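Microcin B17-processing protein McbC (PDB 6GRH) is an FMN-binding oxidoreductase of the nitroreductase family that acts in the microcin B17 synthetase complex, helping convert the inactive precursor peptide into the active antibiotic. Local coordinates at residues R135-T140 with P185-L189; Q144-Y150 with P161-T167. All blocks are in the same frame, centred on the assembly; numbering follows the deposited sequence. Where two conformers were deposited one is given.

Contact 1 of 2, residues R135-T140 with P185-L189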
loop_
_atom_site.group_PDB
_atom_site.type_symbol
_atom_site.label_atom_id
_atom_site.label_comp_id
_atom_site.label_asym_id
_atom_site.label_seq_id
_atom_site.Cartn_x
_atom_site.Cartn_y
_atom_site.Cartn_z
ATOM N N ARG D 135 18.857 19.339 24.313
ATOM C CA ARG D 135 19.371 19.545 25.669
ATOM C C ARG D 135 18.248 19.210 26.659
ATOM O O ARG D 135 17.170 19.780 26.567
ATOM C CB ARG D 135 19.833 20.993 25.838
ATOM C CG ARG D 135 20.261 21.367 27.240
ATOM C CD ARG D 135 20.967 22.718 27.243
ATOM N NE ARG D 135 21.263 23.164 28.592
ATOM C CZ ARG D 135 20.408 23.798 29.407
ATOM N NH1 ARG D 135 19.158 24.084 29.036
ATOM N NH2 ARG D 135 20.817 24.144 30.617
ATOM N N LEU D 136 18.509 18.295 27.589
ATOM C CA LEU D 136 17.452 17.673 28.411
ATOM C C LEU D 136 17.544 17.885 29.907
ATOM O O LEU D 136 16.633 17.459 30.631
ATOM C CB LEU D 136 17.426 16.164 28.181
ATOM C CG LEU D 136 17.171 15.696 26.754
ATOM C CD1 LEU D 136 17.174 14.185 26.719
ATOM C CD2 LEU D 136 15.851 16.251 26.269
ATOM N N SER D 137 18.632 18.492 30.375
ATOM C CA SER D 137 18.812 18.777 31.798
ATOM C C SER D 137 19.350 20.184 31.954
ATOM O O SER D 137 20.188 20.618 31.159
ATOM C CB SER D 137 19.815 17.794 32.395
ATOM O OG SER D 137 20.294 18.235 33.659
ATOM N N GLU D 138 18.914 20.877 33.013
ATOM C CA GLU D 138 19.522 22.156 33.367
ATOM C C GLU D 138 20.949 21.996 33.902
ATOM O O GLU D 138 21.649 22.987 34.035
ATOM C CB GLU D 138 18.642 22.953 34.346
ATOM C CG GLU D 138 17.255 23.304 33.782
ATOM C CD GLU D 138 17.262 24.055 32.433
ATOM O OE1 GLU D 138 18.142 24.933 32.191
ATOM O OE2 GLU D 138 16.356 23.777 31.612
ATOM N N ASN D 139 21.369 20.761 34.193
ATOM C CA ASN D 139 22.775 20.467 34.492
ATOM C C ASN D 139 23.645 20.241 33.252
ATOM O O ASN D 139 24.809 19.864 33.366
ATOM C CB ASN D 139 22.899 19.272 35.454
ATOM C CG ASN D 139 23.006 19.694 36.895
ATOM O OD1 ASN D 139 23.720 20.644 37.227
ATOM N ND2 ASN D 139 22.335 18.961 37.770
ATOM N N THR D 140 23.086 20.464 32.071
ATOM C CA THR D 140 23.865 20.472 30.850
ATOM C C THR D 140 24.183 21.936 30.520
ATOM O O THR D 140 23.283 22.786 30.518
ATOM C CB THR D 140 23.083 19.806 29.718
ATOM O OG1 THR D 140 22.727 18.470 30.110
ATOM C CG2 THR D 140 23.922 19.771 28.418
ATOM N N PRO D 185 18.726 11.613 31.431
ATOM C CA PRO D 185 19.870 11.872 30.566
ATOM C C PRO D 185 20.180 13.370 30.454
ATOM O O PRO D 185 19.295 14.200 30.642
ATOM C CB PRO D 185 19.451 11.285 29.216
ATOM C CG PRO D 185 18.076 10.753 29.376
ATOM C CD PRO D 185 17.534 11.197 30.687
ATOM N N HIS D 186 21.429 13.702 30.132
ATOM C CA HIS D 186 21.837 15.088 29.903
ATOM C C HIS D 186 21.369 15.630 28.559
ATOM O O HIS D 186 20.978 16.787 28.452
ATOM C CB HIS D 186 23.359 15.237 29.998
ATOM C CG HIS D 186 23.882 15.234 31.402
ATOM N ND1 HIS D 186 24.282 14.082 32.049
ATOM C CD2 HIS D 186 24.075 16.243 32.279
ATOM C CE1 HIS D 186 24.711 14.387 33.260
ATOM N NE2 HIS D 186 24.587 15.691 33.430
ATOM N N PHE D 187 21.445 14.805 27.522
ATOM C CA PHE D 187 21.058 15.237 26.200
ATOM C C PHE D 187 20.684 14.056 25.338
ATOM O O PHE D 187 20.890 12.910 25.734
ATOM C CB PHE D 187 22.178 16.091 25.559
ATOM C CG PHE D 187 23.443 15.342 25.217
ATOM C CD1 PHE D 187 24.431 15.142 26.161
ATOM C CD2 PHE D 187 23.676 14.907 23.912
ATOM C CE1 PHE D 187 25.634 14.496 25.835
ATOM C CE2 PHE D 187 24.852 14.236 23.587
ATOM C CZ PHE D 187 25.840 14.047 24.557
ATOM N N ALA D 188 20.089 14.354 24.181
ATOM C CA ALA D 188 19.804 13.349 23.169
ATOM C C ALA D 188 20.275 13.786 21.812
ATOM O O ALA D 188 20.383 14.965 21.540
ATOM C CB ALA D 188 18.318 13.058 23.118
ATOM N N LEU D 189 20.554 12.811 20.959
ATOM C CA LEU D 189 20.646 13.054 19.526
ATOM C C LEU D 189 19.392 12.475 18.899
ATOM O O LEU D 189 18.941 11.388 19.289
ATOM C CB LEU D 189 21.916 12.460 18.921
ATOM C CG LEU D 189 23.234 13.047 19.434
ATOM C CD1 LEU D 189 24.384 12.317 18.770
ATOM C CD2 LEU D 189 23.306 14.560 19.211
HETATM O O HOH W 1 16.952 14.675 31.902
#

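Contact 2 of 2, residues Q144-Y150 with P161-T167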
loop_
_atom_site.group_PDB
_atom_site.type_symbol
_atom_site.label_atom_id
_atom_site.label_comp_id
_atom_site.label_asym_id
_atom_site.label_seq_id
_atom_site.Cartn_x
_atom_site.Cartn_y
_atom_site.Cartn_z
ATOM N N GLN D 144 23.808 28.756 23.676
ATOM C CA GLN D 144 22.950 29.918 23.564
ATOM C C GLN D 144 21.841 29.765 24.606
ATOM O O GLN D 144 21.055 28.821 24.534
ATOM C CB GLN D 144 22.354 29.956 22.152
ATOM C CG GLN D 144 21.497 31.170 21.857
ATOM C CD GLN D 144 21.097 31.238 20.406
ATOM O OE1 GLN D 144 20.191 30.543 19.965
ATOM N NE2 GLN D 144 21.787 32.065 19.646
ATOM N N ALA D 145 21.787 30.690 25.559
ATOM C CA ALA D 145 20.829 30.631 26.660
ATOM C C ALA D 145 19.398 30.473 26.150
ATOM O O ALA D 145 18.925 31.275 25.346
ATOM C CB ALA D 145 20.941 31.884 27.538
ATOM N N GLY D 146 18.726 29.420 26.599
ATOM C CA GLY D 146 17.317 29.206 26.289
ATOM C C GLY D 146 17.031 28.429 25.020
ATOM O O GLY D 146 15.883 28.103 24.760
ATOM N N THR D 147 18.055 28.127 24.228
ATOM C CA THR D 147 17.895 27.297 23.042
ATOM C C THR D 147 18.248 25.871 23.434
ATOM O O THR D 147 19.366 25.619 23.883
ATOM C CB THR D 147 18.803 27.788 21.913
ATOM O OG1 THR D 147 18.433 29.125 21.596
ATOM C CG2 THR D 147 18.686 26.909 20.680
ATOM N N ASN D 148 17.284 24.960 23.291
ATOM C CA ASN D 148 17.464 23.572 23.707
ATOM C C ASN D 148 17.455 22.558 22.602
ATOM O O ASN D 148 17.677 21.398 22.871
ATOM C CB ASN D 148 16.420 23.204 24.741
ATOM C CG ASN D 148 16.679 23.870 26.052
ATOM O OD1 ASN D 148 17.806 23.837 26.546
ATOM N ND2 ASN D 148 15.656 24.511 26.618
ATOM N N VAL D 149 17.188 22.982 21.370
ATOM C CA VAL D 149 17.329 22.116 20.204
ATOM C C VAL D 149 18.256 22.817 19.232
ATOM O O VAL D 149 18.103 24.006 19.001
ATOM C CB VAL D 149 15.986 21.843 19.516
ATOM C CG1 VAL D 149 16.172 20.843 18.403
ATOM C CG2 VAL D 149 14.964 21.313 20.509
ATOM N N TYR D 150 19.195 22.064 18.672
ATOM C CA TYR D 150 20.142 22.562 17.690
ATOM C C TYR D 150 20.193 21.556 16.565
ATOM O O TYR D 150 19.817 20.401 16.753
ATOM C CB TYR D 150 21.552 22.695 18.294
ATOM C CG TYR D 150 21.693 23.700 19.405
ATOM C CD1 TYR D 150 21.476 23.340 20.745
ATOM C CD2 TYR D 150 22.072 25.004 19.136
ATOM C CE1 TYR D 150 21.618 24.255 21.766
ATOM C CE2 TYR D 150 22.207 25.934 20.161
ATOM C CZ TYR D 150 21.984 25.556 21.467
ATOM O OH TYR D 150 22.108 26.489 22.462
ATOM N N PRO D 161 20.847 27.043 15.698
ATOM C CA PRO D 161 19.737 27.046 16.635
ATOM C C PRO D 161 18.422 26.616 15.992
ATOM O O PRO D 161 18.122 27.055 14.900
ATOM C CB PRO D 161 19.651 28.505 17.071
ATOM C CG PRO D 161 21.039 28.986 16.969
ATOM C CD PRO D 161 21.571 28.322 15.734
ATOM N N VAL D 162 17.666 25.757 16.668
ATOM C CA VAL D 162 16.406 25.246 16.144
ATOM C C VAL D 162 15.187 25.626 16.980
ATOM O O VAL D 162 14.191 26.061 16.405
ATOM C CB VAL D 162 16.495 23.723 15.934
ATOM C CG1 VAL D 162 15.134 23.099 15.610
ATOM C CG2 VAL D 162 17.498 23.419 14.824
ATOM N N ALA D 163 15.225 25.447 18.301
ATOM C CA ALA D 163 14.036 25.670 19.142
ATOM C C ALA D 163 14.375 26.093 20.559
ATOM O O ALA D 163 15.397 25.697 21.116
ATOM C CB ALA D 163 13.160 24.430 19.177
ATOM N N THR D 164 13.488 26.907 21.117
ATOM C CA THR D 164 13.569 27.377 22.478
ATOM C C THR D 164 12.488 26.733 23.356
ATOM O O THR D 164 12.033 27.355 24.310
ATOM C CB THR D 164 13.362 28.900 22.503
ATOM O OG1 THR D 164 12.081 29.199 21.947
ATOM C CG2 THR D 164 14.423 29.621 21.681
ATOM N N CYS D 165 12.066 25.508 23.055
ATOM C CA CYS D 165 11.181 24.778 23.971
ATOM C C CYS D 165 11.955 24.489 25.250
ATOM O O CYS D 165 13.191 24.388 25.215
ATOM C CB CYS D 165 10.702 23.473 23.366
ATOM S SG CYS D 165 12.013 22.504 22.590
ATOM N N ASN D 166 11.261 24.397 26.387
ATOM C CA ASN D 166 11.965 24.119 27.647
ATOM C C ASN D 166 12.456 22.673 27.664
ATOM O O ASN D 166 12.006 21.838 26.865
ATOM C CB ASN D 166 11.146 24.464 28.912
ATOM C CG ASN D 166 9.784 23.777 28.968
ATOM O OD1 ASN D 166 9.623 22.612 28.618
ATOM N ND2 ASN D 166 8.801 24.508 29.436
ATOM N N THR D 167 13.374 22.401 28.580
ATOM C CA THR D 167 14.009 21.103 28.713
ATOM C C THR D 167 13.014 19.986 29.104
ATOM O O THR D 167 13.137 18.844 28.647
ATOM C CB THR D 167 15.172 21.224 29.717
ATOM O OG1 THR D 167 16.343 20.605 29.175
ATOM C CG2 THR D 167 14.816 20.637 31.082
#

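Contact 1 of 2, residues R135-T140 with P185-L189
Two neighbouring strands of the nitroreductase-fold sheet meet here, where strand 129-135 runs out into a loop and strand 187-194 begins. Pro-185 comes first. Its CG lies 4.4 Å from Leu-136 CD1, an apolar touch. Its carbonyl faces a water that donates to Pro-185 O at 2.7 Å and to Leu-136 O at 3.1 Å, so the two backbones are also joined through solvent. His-186 carries most of the polar contact through its carbonyl. His-186 O accepts from Leu-136 N at 3.0 Å and from Thr-140 OG1 at 2.9 Å; a weak third bond comes from Ser-137 N at 3.5 Å. The two firm donors thus lie just before and at the end of the type I turn Ser-137 to Thr-140. Thr-140 N to Ser-137 O (3.0 Å) closes that turn. Inside it, Ser-137 OG accepts from Asn-139 N at 2.8 Å, an ST turn. Asp-91 also bonds Ser-137 OG, and the His-186 ring bonds the backbone of Asn-93 through NE2. Phe-187 pairs with Arg-135 as an antiparallel non-hydrogen-bonded pair, CA to CA 4.7 Å. His-186 and Phe-187 both oppose Phe-262, a classic beta bulge at the start of the strand. Ala-188 closes the contact, its CB 3.9 Å from Leu-136 CD1. Within the loop, Arg-135 NE and NH2 each bond Thr-140 O at 2.8 Å, and NH2 forms a salt bridge to Glu-138 OE1 at 3.2 Å. Helix 167-175 covers Leu-136, Pro-185 and Ala-188, helix 97-108 packs on Thr-140 and Phe-187, and strand 254-263 flanks strand 187-194.

Contact 2 of 2, residues Q144-Y150 with P161-T167
The two segments form the open end of the beta hairpin 149-153/158-163, and their antiparallel pairing is broken by beta bulges. Val-149 and Ala-163 make a hydrogen-bonded pair with CA atoms 5.0 Å apart. Tyr-150 and Pro-161 make a non-hydrogen-bonded pair at 4.6 Å between CA atoms, so the register slips by one residue. In the Val-149/Ala-163 pair, each carbonyl takes two amides. Val-149 O accepts from Val-162 N at 2.9 Å and from Ala-163 N at 3.3 Å. Ala-163 O accepts from Asn-148 N at 3.0 Å and from Val-149 N at 3.3 Å. These are two classic bulges, one on each segment; the one at Val-162 and Ala-163 accounts for the slip. Before the strand, a type II turn from Gln-144 to Thr-147 is closed by Thr-147 N to Gln-144 O (3.1 Å). In it, Gly-146 O meets Thr-164 CA at 3.3 Å in a CA-H...O contact.

Val-149 is the main apolar side chain. Its CG1 touches Val-162 CG1 at 3.7 Å, while its CG2 lies 3.8 Å from both Ala-163 CB and Cys-165 SG. Leu-170 of helix 167-175 adds to this patch. Tyr-150 lies beside Pro-161, its CD2 4.0 Å from Pro-161 CA; its hydroxyl accepts from Gln-144 N at 3.1 Å and also bonds Asn-142. Another copy of this protein packs its Ile-70 on Tyr-150, Ser-68 on Pro-161 and Phe-62 on Val-162. Asn-166 is the N-cap of helix 167-175. Just before it, Asn-148 ND2 donates to Cys-165 O at 2.8 Å, nearly in line at 174°.

Contact 2 is nested in the chain between the segments of contact 1, and both belong to the same antiparallel sheet. Contact 1 is buried and touches no other protein chain. Contact 2 includes strand 158-163, the outermost on its side within this chain; it is partly exposed and meets a second copy of the protein. In contact 1, one carbonyl gathers backbone and hydroxyl donors, and a water helps. In contact 2, paired backbone bonds dominate. The two join directly, their centres about 11 Å apart: Arg-135 N lies 2.8 Å from Asn-148 O and Arg-135 O lies 2.9 Å from Thr-167 OG1, both probable hydrogen bonds. Helix 167-175 begins at contact 2 and packs on both.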